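PDB 3RRX: Exo-1,3/1,4-beta-glucanase from Pseudoalteromonas sp., which probably hydrolyses beta-1,3- and beta-1,4-linked glucans from their chain ends, as an exo-acting beta-glucanase of glycoside hydrolase family 3. Local coordinates for residues V7-V12 / N283-D288. The protein carries 1 engineered substitution. Numbering follows the deposited sequence.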
ATOM      1  N   VAL A   7     -28.744 -12.708   1.600  1.00 28.37           N
ATOM      2  CA  VAL A   7     -28.094 -11.411   1.780  1.00 20.82           C
ATOM      3  C   VAL A   7     -27.961 -10.687   0.442  1.00 21.73           C
ATOM      4  O   VAL A   7     -27.374 -11.211  -0.515  1.00 22.60           O
ATOM      5  CB  VAL A   7     -26.715 -11.562   2.468  1.00 23.52           C
ATOM      6  CG1 VAL A   7     -25.995 -10.214   2.568  1.00 19.32           C
ATOM      7  CG2 VAL A   7     -26.887 -12.191   3.854  1.00 26.04           C
ATOM      8  N   ASN A   8     -28.525  -9.488   0.365  1.00 20.30           N
ATOM      9  CA  ASN A   8     -28.455  -8.721  -0.875  1.00 23.31           C
ATOM     10  C   ASN A   8     -27.349  -7.668  -0.843  1.00 18.73           C
ATOM     11  O   ASN A   8     -27.280  -6.841   0.068  1.00 17.22           O
ATOM     12  CB  ASN A   8     -29.807  -8.073  -1.206  1.00 22.16           C
ATOM     13  CG  ASN A   8     -30.878  -9.100  -1.570  1.00 36.81           C
ATOM     14  OD1 ASN A   8     -30.639 -10.019  -2.359  1.00 33.29           O
ATOM     15  ND2 ASN A   8     -32.066  -8.946  -0.991  1.00 40.06           N
ATOM     16  N   TRP A   9     -26.490  -7.713  -1.852  1.00 17.74           N
ATOM     17  CA  TRP A   9     -25.425  -6.739  -2.005  1.00 15.68           C
ATOM     18  C   TRP A   9     -25.863  -5.690  -3.023  1.00 18.20           C
ATOM     19  O   TRP A   9     -26.538  -6.018  -4.001  1.00 19.00           O
ATOM     20  CB  TRP A   9     -24.173  -7.443  -2.517  1.00 15.31           C
ATOM     21  CG  TRP A   9     -23.575  -8.440  -1.557  1.00 16.39           C
ATOM     22  CD1 TRP A   9     -24.127  -9.620  -1.131  1.00 15.48           C
ATOM     23  CD2 TRP A   9     -22.284  -8.353  -0.937  1.00 15.19           C
ATOM     24  NE1 TRP A   9     -23.257 -10.264  -0.270  1.00 15.41           N
ATOM     25  CE2 TRP A   9     -22.121  -9.507  -0.141  1.00 13.60           C
ATOM     26  CE3 TRP A   9     -21.248  -7.409  -0.985  1.00 13.33           C
ATOM     27  CZ2 TRP A   9     -20.961  -9.744   0.599  1.00 14.29           C
ATOM     28  CZ3 TRP A   9     -20.094  -7.650  -0.255  1.00 13.84           C
ATOM     29  CH2 TRP A   9     -19.964  -8.807   0.532  1.00 17.46           C
ATOM     30  N   PRO A  10     -25.472  -4.426  -2.813  1.00 15.25           N
ATOM     31  CA  PRO A  10     -25.899  -3.365  -3.729  1.00 17.00           C
ATOM     32  C   PRO A  10     -25.132  -3.390  -5.054  1.00 14.80           C
ATOM     33  O   PRO A  10     -23.955  -3.766  -5.087  1.00 13.97           O
ATOM     34  CB  PRO A  10     -25.543  -2.092  -2.956  1.00 16.95           C
ATOM     35  CG  PRO A  10     -24.341  -2.484  -2.162  1.00 18.74           C
ATOM     36  CD  PRO A  10     -24.613  -3.911  -1.731  1.00 16.98           C
ATOM     37  N   TYR A  11     -25.796  -2.998  -6.136  1.00 12.91           N
ATOM     38  CA  TYR A  11     -25.110  -2.812  -7.413  1.00 14.76           C
ATOM     39  C   TYR A  11     -24.340  -1.493  -7.350  1.00 13.18           C
ATOM     40  O   TYR A  11     -24.922  -0.434  -7.082  1.00 15.16           O
ATOM     41  CB  TYR A  11     -26.116  -2.807  -8.570  1.00 13.88           C
ATOM     42  CG  TYR A  11     -25.491  -2.666  -9.949  1.00 13.39           C
ATOM     43  CD1 TYR A  11     -25.141  -3.786 -10.693  1.00 15.74           C
ATOM     44  CD2 TYR A  11     -25.274  -1.417 -10.510  1.00 14.05           C
ATOM     45  CE1 TYR A  11     -24.577  -3.664 -11.961  1.00 15.83           C
ATOM     46  CE2 TYR A  11     -24.714  -1.285 -11.779  1.00 15.02           C
ATOM     47  CZ  TYR A  11     -24.374  -2.410 -12.496  1.00 16.24           C
ATOM     48  OH  TYR A  11     -23.808  -2.283 -13.745  1.00 18.21           O
ATOM     49  N   VAL A  12     -23.030  -1.547  -7.576  1.00 13.24           N
ATOM     50  CA  VAL A  12     -22.197  -0.363  -7.367  1.00  9.79           C
ATOM     51  C   VAL A  12     -21.396   0.076  -8.602  1.00 13.45           C
ATOM     52  O   VAL A  12     -20.627   1.027  -8.535  1.00 12.60           O
ATOM     53  CB  VAL A  12     -21.250  -0.529  -6.152  1.00 12.32           C
ATOM     54  CG1 VAL A  12     -22.070  -0.693  -4.850  1.00 12.00           C
ATOM     55  CG2 VAL A  12     -20.310  -1.712  -6.360  1.00 10.05           C
ATOM     56  N   ASN A 283     -21.834 -10.539 -10.170  1.00 15.71           N
ATOM     57  CA  ASN A 283     -23.269 -10.546 -10.444  1.00 13.90           C
ATOM     58  C   ASN A 283     -24.022  -9.488  -9.632  1.00 20.26           C
ATOM     59  O   ASN A 283     -24.837  -8.757 -10.187  1.00 26.18           O
ATOM     60  CB  ASN A 283     -23.858 -11.944 -10.256  1.00 15.67           C
ATOM     61  CG  ASN A 283     -23.427 -12.906 -11.352  1.00 23.59           C
ATOM     62  OD1 ASN A 283     -23.006 -12.485 -12.426  1.00 26.57           O
ATOM     63  ND2 ASN A 283     -23.537 -14.203 -11.087  1.00 29.73           N
ATOM     64  N   GLN A 284     -23.731  -9.370  -8.339  1.00 13.67           N
ATOM     65  CA  GLN A 284     -24.490  -8.433  -7.509  1.00 15.00           C
ATOM     66  C   GLN A 284     -23.883  -7.036  -7.483  1.00 16.91           C
ATOM     67  O   GLN A 284     -24.575  -6.047  -7.729  1.00 13.24           O
ATOM     68  CB  GLN A 284     -24.669  -8.974  -6.085  1.00 14.50           C
ATOM     69  CG  GLN A 284     -25.467 -10.276  -6.029  1.00 15.18           C
ATOM     70  CD  GLN A 284     -25.727 -10.714  -4.603  1.00 17.45           C
ATOM     71  OE1 GLN A 284     -26.371 -10.000  -3.842  1.00 16.80           O
ATOM     72  NE2 GLN A 284     -25.206 -11.877  -4.230  1.00 18.52           N
ATOM     73  N   LEU A 285     -22.593  -6.948  -7.175  1.00 12.72           N
ATOM     74  CA  LEU A 285     -21.922  -5.650  -7.152  1.00 12.37           C
ATOM     75  C   LEU A 285     -21.808  -5.073  -8.560  1.00 12.30           C
ATOM     76  O   LEU A 285     -21.745  -3.855  -8.748  1.00 13.19           O
ATOM     77  CB  LEU A 285     -20.534  -5.772  -6.515  1.00 12.22           C
ATOM     78  CG  LEU A 285     -20.489  -6.096  -5.016  1.00 15.50           C
ATOM     79  CD1 LEU A 285     -19.035  -6.131  -4.527  1.00 11.27           C
ATOM     80  CD2 LEU A 285     -21.276  -5.077  -4.227  1.00 16.31           C
ATOM     81  N   GLY A 286     -21.768  -5.954  -9.550  1.00 13.01           N
ATOM     82  CA  GLY A 286     -21.714  -5.532 -10.942  1.00 14.75           C
ATOM     83  C   GLY A 286     -20.348  -5.159 -11.511  1.00 13.85           C
ATOM     84  O   GLY A 286     -20.277  -4.543 -12.575  1.00 13.97           O
ATOM     85  N   PHE A 287     -19.265  -5.525 -10.822  1.00 12.85           N
ATOM     86  CA  PHE A 287     -17.901  -5.294 -11.338  1.00 12.19           C
ATOM     87  C   PHE A 287     -17.739  -5.823 -12.760  1.00 11.74           C
ATOM     88  O   PHE A 287     -17.939  -7.012 -13.014  1.00 13.58           O
ATOM     89  CB  PHE A 287     -16.871  -5.964 -10.415  1.00 13.44           C
ATOM     90  CG  PHE A 287     -15.435  -5.876 -10.894  1.00 13.17           C
ATOM     91  CD1 PHE A 287     -14.817  -4.644 -11.117  1.00 12.17           C
ATOM     92  CD2 PHE A 287     -14.682  -7.031 -11.047  1.00 11.92           C
ATOM     93  CE1 PHE A 287     -13.478  -4.579 -11.522  1.00  9.49           C
ATOM     94  CE2 PHE A 287     -13.349  -6.976 -11.449  1.00 10.24           C
ATOM     95  CZ  PHE A 287     -12.745  -5.749 -11.696  1.00  9.12           C
ATOM     96  N   ASP A 288     -17.336  -4.947 -13.675  1.00 14.11           N
ATOM     97  CA  ASP A 288     -17.238  -5.290 -15.095  1.00 12.04           C
ATOM     98  C   ASP A 288     -15.783  -5.505 -15.560  1.00 14.66           C
ATOM     99  O   ASP A 288     -15.531  -5.744 -16.739  1.00 13.84           O
ATOM    100  CB  ASP A 288     -17.897  -4.180 -15.925  1.00 15.72           C
ATOM    101  CG  ASP A 288     -18.340  -4.658 -17.303  1.00 19.91           C
ATOM    102  OD1 ASP A 288     -18.977  -5.730 -17.378  1.00 19.16           O
ATOM    103  OD2 ASP A 288     -18.042  -3.972 -18.308  1.00 16.58           O
TER
HETATM  104  O   HOH W   1     -25.689 -12.966  -1.404  1.00 20.24           O
HETATM  105  O   HOH W   2     -27.228  -6.181  -6.741  1.00 26.06           O
HETATM  106  O   HOH W   3     -28.368  -8.144  -4.806  1.00 31.77           O
HETATM  107  O   HOH W   4     -22.168  -4.408 -14.512  1.00 28.69           O
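Trp-9 and Gln-284 meet where residues 7-12 run past the end of helix 274-284. Gln-284 OE1 accepts the backbone N-H of Trp-9 at 3.0 Å, nearly straight at 169°. The donor sits tilted from the carbonyl plane. The amide stands almost upright to the indole, 84° between planes, with OE1 at the ring edge 3.5 Å from Trp-9 CD1. Gln-284 NE2 is held by Asp-279, and Trp-9 NE1 bonds to Glu-236. The tight part lies further in. Leu-285 CD2 presses on Pro-10 O at 3.1 Å and reaches the indole edge at CE3. Leu-285 and Val-12 lie side by side, CB against CG2, and both side chains touch Phe-248 and Ile-251 of helix 245-252. Val-12 N donates to Leu-285 O at 2.9 Å. Residues 7-12 lie along outer helices 236-243, 245-252 and 274-284 of the TIM-barrel-like N-terminal domain of this family 3 enzyme, and 283-288 leads from helix 274-284 into the barrel strand 290-292. Gly-286 leaves the helix with positive phi. Its CA is 3.6 Å from Tyr-11 CE1, and a side chain would collide with that ring. Tyr-11 CG points anti to the backbone N (chi1 -178°), which lays the ring across the turn with Leu-285 O above one face, toward its rim. Water takes over on the outer side. One water joins Val-7 O to Gln-284 NE2, and two lie between Trp-9 O and Gln-284, one near its O and one near OE1. Replacing Gln-284 by a leucine would probably leave Trp-9 N without its acceptor and Asp-279 without this amide partner. At the other end, a water 2.7 Å from Gly-286 O also meets Tyr-11 OH.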